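Protein PES4 (Saccharomyces cerevisiae S288C, PDB 6EZ7) probably binds RNA, with likely roles at mRNA 3'-UTRs and on poly(A) or poly(U) tracts, through RNA recognition motifs of which this chain is the third. Local coordinates at residues T11-T14 against R15-L19. Numbering follows the deposited sequence. Where two conformers were deposited one is given.
Sequences TITT and RDDIL
T14 and D17 exchange reciprocal hydrogen bonds at the start of helix 15-22, a capping box in the first βα connection of an RRM fold. In one direction, D17 N gives its hydrogen to T14 OG1 at 3.1 Å; with chi1 at 69°, the N-cap hydroxyl sits between its own backbone N and carbonyl carbon, facing into the first turn. In the other, T14 N donates to D17 OD2 at 2.9 Å in a fairly straight bond. It reaches the carboxylate from above its plane, 45° out. The first main-chain helical bond follows, I18 N to T14 O at 3.3 Å.

Water extends the box. One molecule bridges I12 O and D17 OD2, though its approach to the carboxylate is unusually short; a second joins T14 OG1 to D17 OD1.

Apolar contact lies on the inner side, where T13 CG2 meets I18 CD1 at 3.7 Å, the side chains crossing at about a right angle. I18 continues onto I6 and V46 of the sheet.

Shortening D17 to an alanine would probably leave T14 N without its acceptor and the loop freer to move. The carboxylate's negative charge at the helix N-terminus is likely to interact favourably with the helix dipole.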
ATOM      1  N   THR A  11      -4.254  -7.359 -11.220  1.00 29.95           N
ATOM      2  CA  THR A  11      -5.162  -8.342 -10.635  1.00 34.90           C
ATOM      3  C   THR A  11      -4.441  -9.600 -10.147  1.00 30.39           C
ATOM      4  O   THR A  11      -4.941 -10.300  -9.274  1.00 31.71           O
ATOM      5  CB  THR A  11      -6.260  -8.750 -11.630  1.00 40.71           C
ATOM      6  OG1 THR A  11      -5.659  -9.237 -12.835  1.00 46.05           O
ATOM      7  CG2 THR A  11      -7.148  -7.558 -11.957  1.00 46.53           C
ATOM      8  N   ILE A  12      -3.266  -9.882 -10.697  1.00 24.53           N
ATOM      9  CA  ILE A  12      -2.519 -11.064 -10.276  1.00 25.63           C
ATOM     10  C   ILE A  12      -1.630 -10.804  -9.055  1.00 25.95           C
ATOM     11  O   ILE A  12      -0.865 -11.674  -8.643  1.00 20.44           O
ATOM     12  CB  ILE A  12      -1.653 -11.625 -11.431  1.00 42.80           C
ATOM     13  CG1 ILE A  12      -1.051 -10.502 -12.278  1.00 52.23           C
ATOM     14  CG2 ILE A  12      -2.491 -12.531 -12.319  1.00 53.27           C
ATOM     15  CD1 ILE A  12      -0.102  -9.591 -11.551  1.00 56.33           C
ATOM     16  N   THR A  13      -1.730  -9.603  -8.491  1.00 23.23           N
ATOM     17  CA  THR A  13      -0.959  -9.241  -7.302  1.00 23.93           C
ATOM     18  C   THR A  13      -1.212 -10.213  -6.157  1.00 27.14           C
ATOM     19  O   THR A  13      -2.357 -10.570  -5.875  1.00 20.12           O
ATOM     20  CB  THR A  13      -1.296  -7.814  -6.839  1.00 25.97           C
ATOM     21  OG1 THR A  13      -1.057  -6.902  -7.917  1.00 24.21           O
ATOM     22  CG2 THR A  13      -0.449  -7.412  -5.640  1.00 19.58           C
ATOM     23  N   THR A  14      -0.137 -10.654  -5.512  1.00 17.48           N
ATOM     24  CA  THR A  14      -0.259 -11.561  -4.382  1.00 20.25           C
ATOM     25  C   THR A  14       0.132 -10.868  -3.097  1.00 22.58           C
ATOM     26  O   THR A  14       0.773  -9.818  -3.117  1.00 17.16           O
ATOM     27  CB  THR A  14       0.626 -12.802  -4.540  1.00 26.21           C
ATOM     28  OG1 THR A  14       2.002 -12.416  -4.421  1.00 22.27           O
ATOM     29  CG2 THR A  14       0.388 -13.471  -5.889  1.00 26.29           C
ATOM     30  N   ARG A  15      -0.248 -11.460  -1.974  1.00 18.29           N
ATOM     31  CA  ARG A  15       0.141 -10.932  -0.674  0.57 18.46           C
ATOM     32  C   ARG A  15       1.662 -10.856  -0.574  1.00 21.09           C
ATOM     33  O   ARG A  15       2.210  -9.927   0.010  1.00 17.30           O
ATOM     34  CB  ARG A  15      -0.433 -11.799   0.448  0.57 23.79           C
ATOM     35  CG  ARG A  15      -0.193 -11.258   1.841  0.57 27.16           C
ATOM     36  CD  ARG A  15      -0.893 -12.112   2.887  0.57 31.95           C
ATOM     37  NE  ARG A  15      -0.675 -11.601   4.237  0.57 33.95           N
ATOM     38  CZ  ARG A  15      -1.492 -10.755   4.857  0.57 33.31           C
ATOM     39  NH1 ARG A  15      -2.592 -10.324   4.252  0.57 24.16           N
ATOM     40  NH2 ARG A  15      -1.209 -10.341   6.085  0.57 42.22           N
ATOM     41  N   ASP A  16       2.342 -11.839  -1.164  1.00 20.61           N
ATOM     42  CA  ASP A  16       3.807 -11.861  -1.170  1.00 19.67           C
ATOM     43  C   ASP A  16       4.397 -10.684  -1.941  1.00 23.78           C
ATOM     44  O   ASP A  16       5.429 -10.132  -1.548  1.00 19.38           O
ATOM     45  CB  ASP A  16       4.327 -13.170  -1.763  1.00 20.77           C
ATOM     46  CG  ASP A  16       4.162 -14.345  -0.821  1.00 32.38           C
ATOM     47  OD1 ASP A  16       3.995 -14.115   0.398  1.00 28.85           O
ATOM     48  OD2 ASP A  16       4.215 -15.499  -1.300  1.00 29.21           O
ATOM     49  N   ASP A  17       3.754 -10.311  -3.046  1.00 18.16           N
ATOM     50  CA  ASP A  17       4.184  -9.142  -3.814  1.00 15.24           C
ATOM     51  C   ASP A  17       4.180  -7.896  -2.946  1.00 15.96           C
ATOM     52  O   ASP A  17       5.134  -7.119  -2.962  1.00 21.99           O
ATOM     53  CB  ASP A  17       3.288  -8.914  -5.031  1.00 18.79           C
ATOM     54  CG  ASP A  17       3.404 -10.019  -6.057  1.00 29.07           C
ATOM     55  OD1 ASP A  17       4.469 -10.668  -6.113  1.00 27.42           O
ATOM     56  OD2 ASP A  17       2.429 -10.236  -6.811  1.00 26.11           O
ATOM     57  N   ILE A  18       3.100  -7.698  -2.198  1.00 18.84           N
ATOM     58  CA  ILE A  18       3.007  -6.535  -1.326  1.00 15.82           C
ATOM     59  C   ILE A  18       4.086  -6.611  -0.256  1.00 14.12           C
ATOM     60  O   ILE A  18       4.768  -5.630   0.023  1.00 22.38           O
ATOM     61  CB  ILE A  18       1.629  -6.423  -0.656  1.00 22.43           C
ATOM     62  CG1 ILE A  18       0.521  -6.452  -1.710  1.00 26.13           C
ATOM     63  CG2 ILE A  18       1.548  -5.153   0.163  1.00 25.49           C
ATOM     64  CD1 ILE A  18       0.636  -5.357  -2.729  1.00 27.60           C
ATOM     65  N   LEU A  19       4.235  -7.790   0.333  1.00 16.05           N
ATOM     66  CA  LEU A  19       5.247  -8.005   1.355  1.00 17.11           C
ATOM     67  C   LEU A  19       6.641  -7.725   0.822  1.00 22.62           C
ATOM     68  O   LEU A  19       7.422  -7.013   1.444  1.00 17.29           O
ATOM     69  CB  LEU A  19       5.172  -9.436   1.880  1.00 18.78           C
ATOM     70  CG  LEU A  19       4.186  -9.695   3.015  1.00 23.46           C
ATOM     71  CD1 LEU A  19       4.021 -11.190   3.243  1.00 15.11           C
ATOM     72  CD2 LEU A  19       4.655  -9.001   4.290  1.00 31.78           C
TER
HETATM   73  O   HOH W   1       2.104 -11.342  -8.992  1.00 34.84           O
HETATM   74  O   HOH W   2       3.874 -13.314  -5.956  1.00 36.07           O